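Local coordinates for protein NANS (YJHS), A 9-O-acetyl N-acetylneuraminic acid esterase (Escherichia coli O157:H7 EDL933, PDB 3PT5) that probably removes the 9-O-acetyl group from 9-O-acetyl-N-acetylneuraminic acid, as an SGNH-family esterase that lets the bacterium grow on this host sialic acid, at residues R44-I52 / V104-L115. Numbering follows the deposited sequence.
Sequences REDAPHPRI and VGQALHIARKLL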
ATOM      1  N   ARG A  44      12.295  16.138  -1.834  1.00 20.42           N
ATOM      2  CA  ARG A  44      13.373  15.171  -1.783  1.00 20.43           C
ATOM      3  C   ARG A  44      12.829  13.785  -2.041  1.00 19.58           C
ATOM      4  O   ARG A  44      12.412  13.472  -3.145  1.00 19.06           O
ATOM      5  CB  ARG A  44      14.070  15.219  -0.412  1.00 20.98           C
ATOM      6  CG  ARG A  44      14.883  16.484  -0.106  1.00 22.55           C
ATOM      7  CD  ARG A  44      15.030  16.672   1.415  1.00 26.12           C
ATOM      8  NE  ARG A  44      15.973  17.745   1.768  1.00 26.84           N
ATOM      9  CZ  ARG A  44      15.669  19.044   1.790  1.00 27.81           C
ATOM     10  NH1 ARG A  44      14.445  19.458   1.471  1.00 29.65           N
ATOM     11  NH2 ARG A  44      16.591  19.942   2.130  1.00 26.65           N
ATOM     12  N   GLU A  45      12.824  12.976  -0.989  1.00 18.96           N
ATOM     13  CA  GLU A  45      12.498  11.566  -1.060  1.00 19.48           C
ATOM     14  C   GLU A  45      11.022  11.349  -1.389  1.00 17.57           C
ATOM     15  O   GLU A  45      10.656  10.303  -1.923  1.00 17.48           O
ATOM     16  CB  GLU A  45      12.908  10.883   0.253  1.00 20.70           C
ATOM     17  CG  GLU A  45      14.367  11.228   0.740  1.00 25.76           C
ATOM     18  CD  GLU A  45      14.493  12.527   1.554  1.00 30.17           C
ATOM     19  OE1 GLU A  45      13.756  13.502   1.291  1.00 34.99           O
ATOM     20  OE2 GLU A  45      15.353  12.599   2.469  1.00 33.72           O
ATOM     21  N   ASP A  46      10.170  12.337  -1.087  1.00 15.68           N
ATOM     22  CA  ASP A  46       8.735  12.213  -1.440  1.00 13.56           C
ATOM     23  C   ASP A  46       8.304  13.042  -2.643  1.00 13.07           C
ATOM     24  O   ASP A  46       7.120  13.306  -2.802  1.00 13.11           O
ATOM     25  CB  ASP A  46       7.791  12.528  -0.269  1.00 13.51           C
ATOM     26  CG  ASP A  46       8.125  11.753   0.990  1.00 14.02           C
ATOM     27  OD1 ASP A  46       8.748  10.670   0.908  1.00 16.97           O
ATOM     28  OD2 ASP A  46       7.773  12.238   2.076  1.00 13.53           O
ATOM     29  N   ALA A  47       9.249  13.423  -3.502  1.00 12.99           N
ATOM     30  CA  ALA A  47       8.908  14.195  -4.687  1.00 14.12           C
ATOM     31  C   ALA A  47       8.098  13.354  -5.675  1.00 14.79           C
ATOM     32  O   ALA A  47       8.505  12.242  -6.042  1.00 15.31           O
ATOM     33  CB  ALA A  47      10.199  14.687  -5.374  1.00 15.41           C
ATOM     34  N   PRO A  48       6.965  13.886  -6.151  1.00 15.21           N
ATOM     35  CA  PRO A  48       6.224  13.204  -7.217  1.00 14.95           C
ATOM     36  C   PRO A  48       7.078  13.243  -8.492  1.00 14.60           C
ATOM     37  O   PRO A  48       7.997  14.053  -8.573  1.00 16.42           O
ATOM     38  CB  PRO A  48       5.001  14.097  -7.397  1.00 15.17           C
ATOM     39  CG  PRO A  48       4.867  14.835  -6.053  1.00 16.08           C
ATOM     40  CD  PRO A  48       6.280  15.114  -5.706  1.00 15.10           C
ATOM     41  N   HIS A  49       6.794  12.368  -9.450  1.00 14.09           N
ATOM     42  CA  HIS A  49       7.537  12.346 -10.722  1.00 14.38           C
ATOM     43  C   HIS A  49       6.532  12.271 -11.845  1.00 13.81           C
ATOM     44  O   HIS A  49       5.515  11.595 -11.701  1.00 14.38           O
ATOM     45  CB  HIS A  49       8.470  11.132 -10.767  1.00 14.48           C
ATOM     46  CG  HIS A  49       9.343  11.097 -11.980  1.00 17.31           C
ATOM     47  ND1 HIS A  49       8.858  10.800 -13.230  1.00 17.55           N
ATOM     48  CD2 HIS A  49      10.667  11.334 -12.134  1.00 18.25           C
ATOM     49  CE1 HIS A  49       9.846  10.855 -14.110  1.00 19.68           C
ATOM     50  NE2 HIS A  49      10.948  11.191 -13.470  1.00 20.65           N
ATOM     51  N   PRO A  50       6.778  12.992 -12.968  1.00 13.97           N
ATOM     52  CA  PRO A  50       5.779  12.977 -14.034  1.00 14.24           C
ATOM     53  C   PRO A  50       5.460  11.622 -14.662  1.00 13.50           C
ATOM     54  O   PRO A  50       4.438  11.485 -15.334  1.00 14.61           O
ATOM     55  CB  PRO A  50       6.377  13.905 -15.101  1.00 14.28           C
ATOM     56  CG  PRO A  50       7.348  14.738 -14.401  1.00 14.37           C
ATOM     57  CD  PRO A  50       7.885  13.930 -13.250  1.00 14.72           C
ATOM     58  N   ARG A  51       6.345  10.638 -14.484  1.00 13.18           N
ATOM     59  CA  ARG A  51       6.125   9.326 -15.054  1.00 12.36           C
ATOM     60  C   ARG A  51       5.458   8.356 -14.075  1.00 11.66           C
ATOM     61  O   ARG A  51       5.201   7.200 -14.435  1.00 11.86           O
ATOM     62  CB  ARG A  51       7.428   8.741 -15.603  1.00 11.45           C
ATOM     63  CG  ARG A  51       7.908   9.433 -16.882  1.00 14.70           C
ATOM     64  CD  ARG A  51       9.342   8.999 -17.136  1.00 15.08           C
ATOM     65  NE  ARG A  51       9.435   7.589 -17.495  1.00 14.42           N
ATOM     66  CZ  ARG A  51      10.547   6.858 -17.369  1.00 13.06           C
ATOM     67  NH1 ARG A  51      11.662   7.420 -16.883  1.00 13.42           N
ATOM     68  NH2 ARG A  51      10.561   5.576 -17.724  1.00 15.80           N
ATOM     69  N   ILE A  52       5.149   8.834 -12.863  1.00 10.88           N
ATOM     70  CA  ILE A  52       4.672   7.928 -11.807  1.00 11.00           C
ATOM     71  C   ILE A  52       3.286   8.386 -11.384  1.00 10.28           C
ATOM     72  O   ILE A  52       3.139   9.497 -10.862  1.00 11.03           O
ATOM     73  CB  ILE A  52       5.604   7.951 -10.596  1.00 10.80           C
ATOM     74  CG1 ILE A  52       6.995   7.467 -11.009  1.00 12.53           C
ATOM     75  CG2 ILE A  52       5.031   7.080  -9.444  1.00 12.30           C
ATOM     76  CD1 ILE A  52       8.008   7.492  -9.902  1.00 12.49           C
ATOM     77  N   VAL A 104       2.610   9.443   5.424  1.00  7.72           N
ATOM     78  CA  VAL A 104       3.470   8.971   4.336  1.00  8.13           C
ATOM     79  C   VAL A 104       3.307   7.469   4.128  1.00  8.08           C
ATOM     80  O   VAL A 104       3.359   6.709   5.093  1.00  8.57           O
ATOM     81  CB  VAL A 104       4.939   9.275   4.655  1.00  7.68           C
ATOM     82  CG1 VAL A 104       5.885   8.731   3.596  1.00  7.13           C
ATOM     83  CG2 VAL A 104       5.128  10.808   4.769  1.00  8.63           C
ATOM     84  N   GLY A 105       3.130   7.066   2.869  1.00  8.74           N
ATOM     85  CA  GLY A 105       3.054   5.659   2.454  1.00  8.93           C
ATOM     86  C   GLY A 105       4.171   5.336   1.479  1.00  9.99           C
ATOM     87  O   GLY A 105       4.636   6.237   0.770  1.00 11.60           O
ATOM     88  N   GLN A 106       4.542   4.055   1.387  1.00  9.97           N
ATOM     89  CA  GLN A 106       5.665   3.606   0.567  1.00  9.31           C
ATOM     90  C   GLN A 106       5.378   3.422  -0.916  1.00  8.09           C
ATOM     91  O   GLN A 106       6.308   3.107  -1.649  1.00  8.59           O
ATOM     92  CB  GLN A 106       6.243   2.273   1.087  1.00  8.53           C
ATOM     93  CG  GLN A 106       5.254   1.078   1.052  1.00 10.56           C
ATOM     94  CD  GLN A 106       4.478   0.907   2.364  1.00 12.65           C
ATOM     95  OE1 GLN A 106       4.311   1.872   3.118  1.00 13.82           O
ATOM     96  NE2 GLN A 106       4.008  -0.313   2.641  1.00 14.82           N
ATOM     97  N   ALA A 107       4.122   3.552  -1.384  1.00  9.04           N
ATOM     98  CA  ALA A 107       3.838   3.232  -2.808  1.00  8.45           C
ATOM     99  C   ALA A 107       4.709   4.121  -3.720  1.00  8.73           C
ATOM    100  O   ALA A 107       5.274   3.657  -4.722  1.00  9.77           O
ATOM    101  CB  ALA A 107       2.371   3.440  -3.127  1.00  8.59           C
ATOM    102  N   LEU A 108       4.835   5.404  -3.351  1.00  8.91           N
ATOM    103  CA  LEU A 108       5.618   6.335  -4.165  1.00 10.08           C
ATOM    104  C   LEU A 108       7.082   5.889  -4.287  1.00 10.26           C
ATOM    105  O   LEU A 108       7.680   5.985  -5.357  1.00 11.80           O
ATOM    106  CB  LEU A 108       5.547   7.756  -3.593  1.00 10.25           C
ATOM    107  CG  LEU A 108       6.452   8.811  -4.250  1.00 11.44           C
ATOM    108  CD1 LEU A 108       6.083   8.969  -5.743  1.00 12.45           C
ATOM    109  CD2 LEU A 108       6.289  10.146  -3.528  1.00 10.75           C
ATOM    110  N   HIS A 109       7.641   5.411  -3.183  1.00 10.44           N
ATOM    111  CA  HIS A 109       9.053   5.041  -3.104  1.00 10.32           C
ATOM    112  C   HIS A 109       9.352   3.741  -3.798  1.00 10.83           C
ATOM    113  O   HIS A 109      10.413   3.602  -4.405  1.00 11.28           O
ATOM    114  CB  HIS A 109       9.449   5.010  -1.643  1.00 10.21           C
ATOM    115  CG  HIS A 109       9.016   6.239  -0.934  1.00 10.51           C
ATOM    116  ND1 HIS A 109       7.859   6.289  -0.188  1.00 14.12           N
ATOM    117  CD2 HIS A 109       9.495   7.510  -0.977  1.00 13.16           C
ATOM    118  CE1 HIS A 109       7.683   7.523   0.256  1.00 12.48           C
ATOM    119  NE2 HIS A 109       8.659   8.280  -0.205  1.00 11.68           N
ATOM    120  N   ILE A 110       8.384   2.827  -3.758  1.00  9.89           N
ATOM    121  CA  ILE A 110       8.465   1.603  -4.593  1.00  9.39           C
ATOM    122  C   ILE A 110       8.523   1.998  -6.060  1.00 10.24           C
ATOM    123  O   ILE A 110       9.470   1.638  -6.765  1.00  9.97           O
ATOM    124  CB  ILE A 110       7.322   0.635  -4.290  1.00 10.06           C
ATOM    125  CG1 ILE A 110       7.516   0.131  -2.862  1.00  7.76           C
ATOM    126  CG2 ILE A 110       7.314  -0.521  -5.305  1.00  9.81           C
ATOM    127  CD1 ILE A 110       6.281  -0.603  -2.280  1.00  9.05           C
ATOM    128  N   ALA A 111       7.561   2.815  -6.485  1.00 10.29           N
ATOM    129  CA  ALA A 111       7.504   3.305  -7.842  1.00 10.80           C
ATOM    130  C   ALA A 111       8.793   4.032  -8.267  1.00 10.56           C
ATOM    131  O   ALA A 111       9.314   3.761  -9.367  1.00 12.05           O
ATOM    132  CB  ALA A 111       6.277   4.192  -8.005  1.00  9.91           C
ATOM    133  N   ARG A 112       9.302   4.941  -7.435  1.00 10.70           N
ATOM    134  CA  ARG A 112      10.501   5.692  -7.792  1.00 12.89           C
ATOM    135  C   ARG A 112      11.685   4.751  -7.932  1.00 12.67           C
ATOM    136  O   ARG A 112      12.485   4.905  -8.842  1.00 12.49           O
ATOM    137  CB  ARG A 112      10.804   6.812  -6.786  1.00 13.43           C
ATOM    138  CG  ARG A 112      12.151   7.505  -7.048  1.00 21.27           C
ATOM    139  CD  ARG A 112      12.436   8.578  -6.001  1.00 28.10           C
ATOM    140  NE  ARG A 112      12.127   9.897  -6.546  1.00 34.37           N
ATOM    141  CZ  ARG A 112      10.924  10.457  -6.546  1.00 35.96           C
ATOM    142  NH1 ARG A 112       9.887   9.832  -5.991  1.00 36.58           N
ATOM    143  NH2 ARG A 112      10.769  11.654  -7.097  1.00 36.45           N
ATOM    144  N   LYS A 113      11.760   3.740  -7.066  1.00 12.30           N
ATOM    145  CA  LYS A 113      12.906   2.819  -7.118  1.00 12.08           C
ATOM    146  C   LYS A 113      12.842   1.821  -8.282  1.00 13.09           C
ATOM    147  O   LYS A 113      13.877   1.305  -8.709  1.00 14.23           O
ATOM    148  CB  LYS A 113      13.117   2.125  -5.765  1.00 11.53           C
ATOM    149  CG  LYS A 113      13.598   3.104  -4.693  1.00 10.80           C
ATOM    150  CD  LYS A 113      13.569   2.473  -3.283  1.00  9.49           C
ATOM    151  CE  LYS A 113      13.923   3.526  -2.210  1.00 11.79           C
ATOM    152  NZ  LYS A 113      13.981   2.864  -0.889  1.00 13.22           N
ATOM    153  N   LEU A 114      11.637   1.572  -8.800  1.00 12.76           N
ATOM    154  CA  LEU A 114      11.437   0.726 -10.000  1.00 12.12           C
ATOM    155  C   LEU A 114      11.676   1.473 -11.329  1.00 12.69           C
ATOM    156  O   LEU A 114      12.090   0.873 -12.326  1.00 12.31           O
ATOM    157  CB  LEU A 114      10.021   0.188 -10.022  1.00 12.80           C
ATOM    158  CG  LEU A 114       9.573  -0.874  -9.028  1.00 12.23           C
ATOM    159  CD1 LEU A 114       8.040  -1.047  -9.139  1.00 16.16           C
ATOM    160  CD2 LEU A 114      10.297  -2.218  -9.328  1.00 15.82           C
ATOM    161  N   LEU A 115      11.413   2.778 -11.338  1.00 12.52           N
ATOM    162  CA  LEU A 115      11.403   3.539 -12.581  1.00 13.59           C
ATOM    163  C   LEU A 115      12.703   3.414 -13.371  1.00 14.42           C
ATOM    164  O   LEU A 115      12.648   3.320 -14.593  1.00 14.12           O
ATOM    165  CB  LEU A 115      11.068   5.020 -12.299  1.00 14.40           C
ATOM    166  CG  LEU A 115      10.748   5.932 -13.482  1.00 14.76           C
ATOM    167  CD1 LEU A 115       9.409   5.628 -14.120  1.00 15.30           C
ATOM    168  CD2 LEU A 115      10.812   7.344 -12.951  1.00 16.48           C
TER
HETATM  169  O   HOH W   1      13.214   4.912 -16.799  1.00 21.56           O
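D46 and H109 both turn their CG beside the backbone N (chi1 -52° and -49°), and this brings carboxylate and imidazole together where the loop 44-52 passes over helix 107-114. H109 NE2 gives its hydrogen to D46 OD1 at 2.6 Å, the acceptor lying close to the ring plane but met on the anti side of the carboxylate. An aspartate suits the place because its second oxygen, OD2, can serve two other groups: it forms a salt bridge with R319 and accepts from the backbone N of L41.

One helical turn on from L108, R112 leaves the helix with CG anti to its backbone N and bends at chi3, laying its guanidinium beneath the loop. NH2 donates to A47 O at 2.6 Å from above the carbonyl plane, and NH1 adds a weak bond to the same oxygen. The long arginine thus grips a carbonyl of the irregular loop. L108 CD2 packs against the neighbouring D46 O.

Toward the start of strand 52-55, apolar packing of I52 joins the polar bonds. I52 suits this place because its two branches divide the work: CG2 presses tightly on A111 CB (3.5 Å), an approach the short A111 side chain allows, while CD1 lies over R112 CA. L115 then forks: CD2 sits 3.8 Å from the centroid of the H49 ring in a CH-pi contact, and CD1 covers one face of the R51 guanidinium. H49 ND1 accepts from R51 N (2.8 Å), fixing the ring, while R51 NH2 binds A122 O and a water that donates to L115 O.

H109 and R112 thus tie the loop to a helix packed on strand 122-130, apolar and polar contacts mix round L115, and R319 would probably keep D46 ionised.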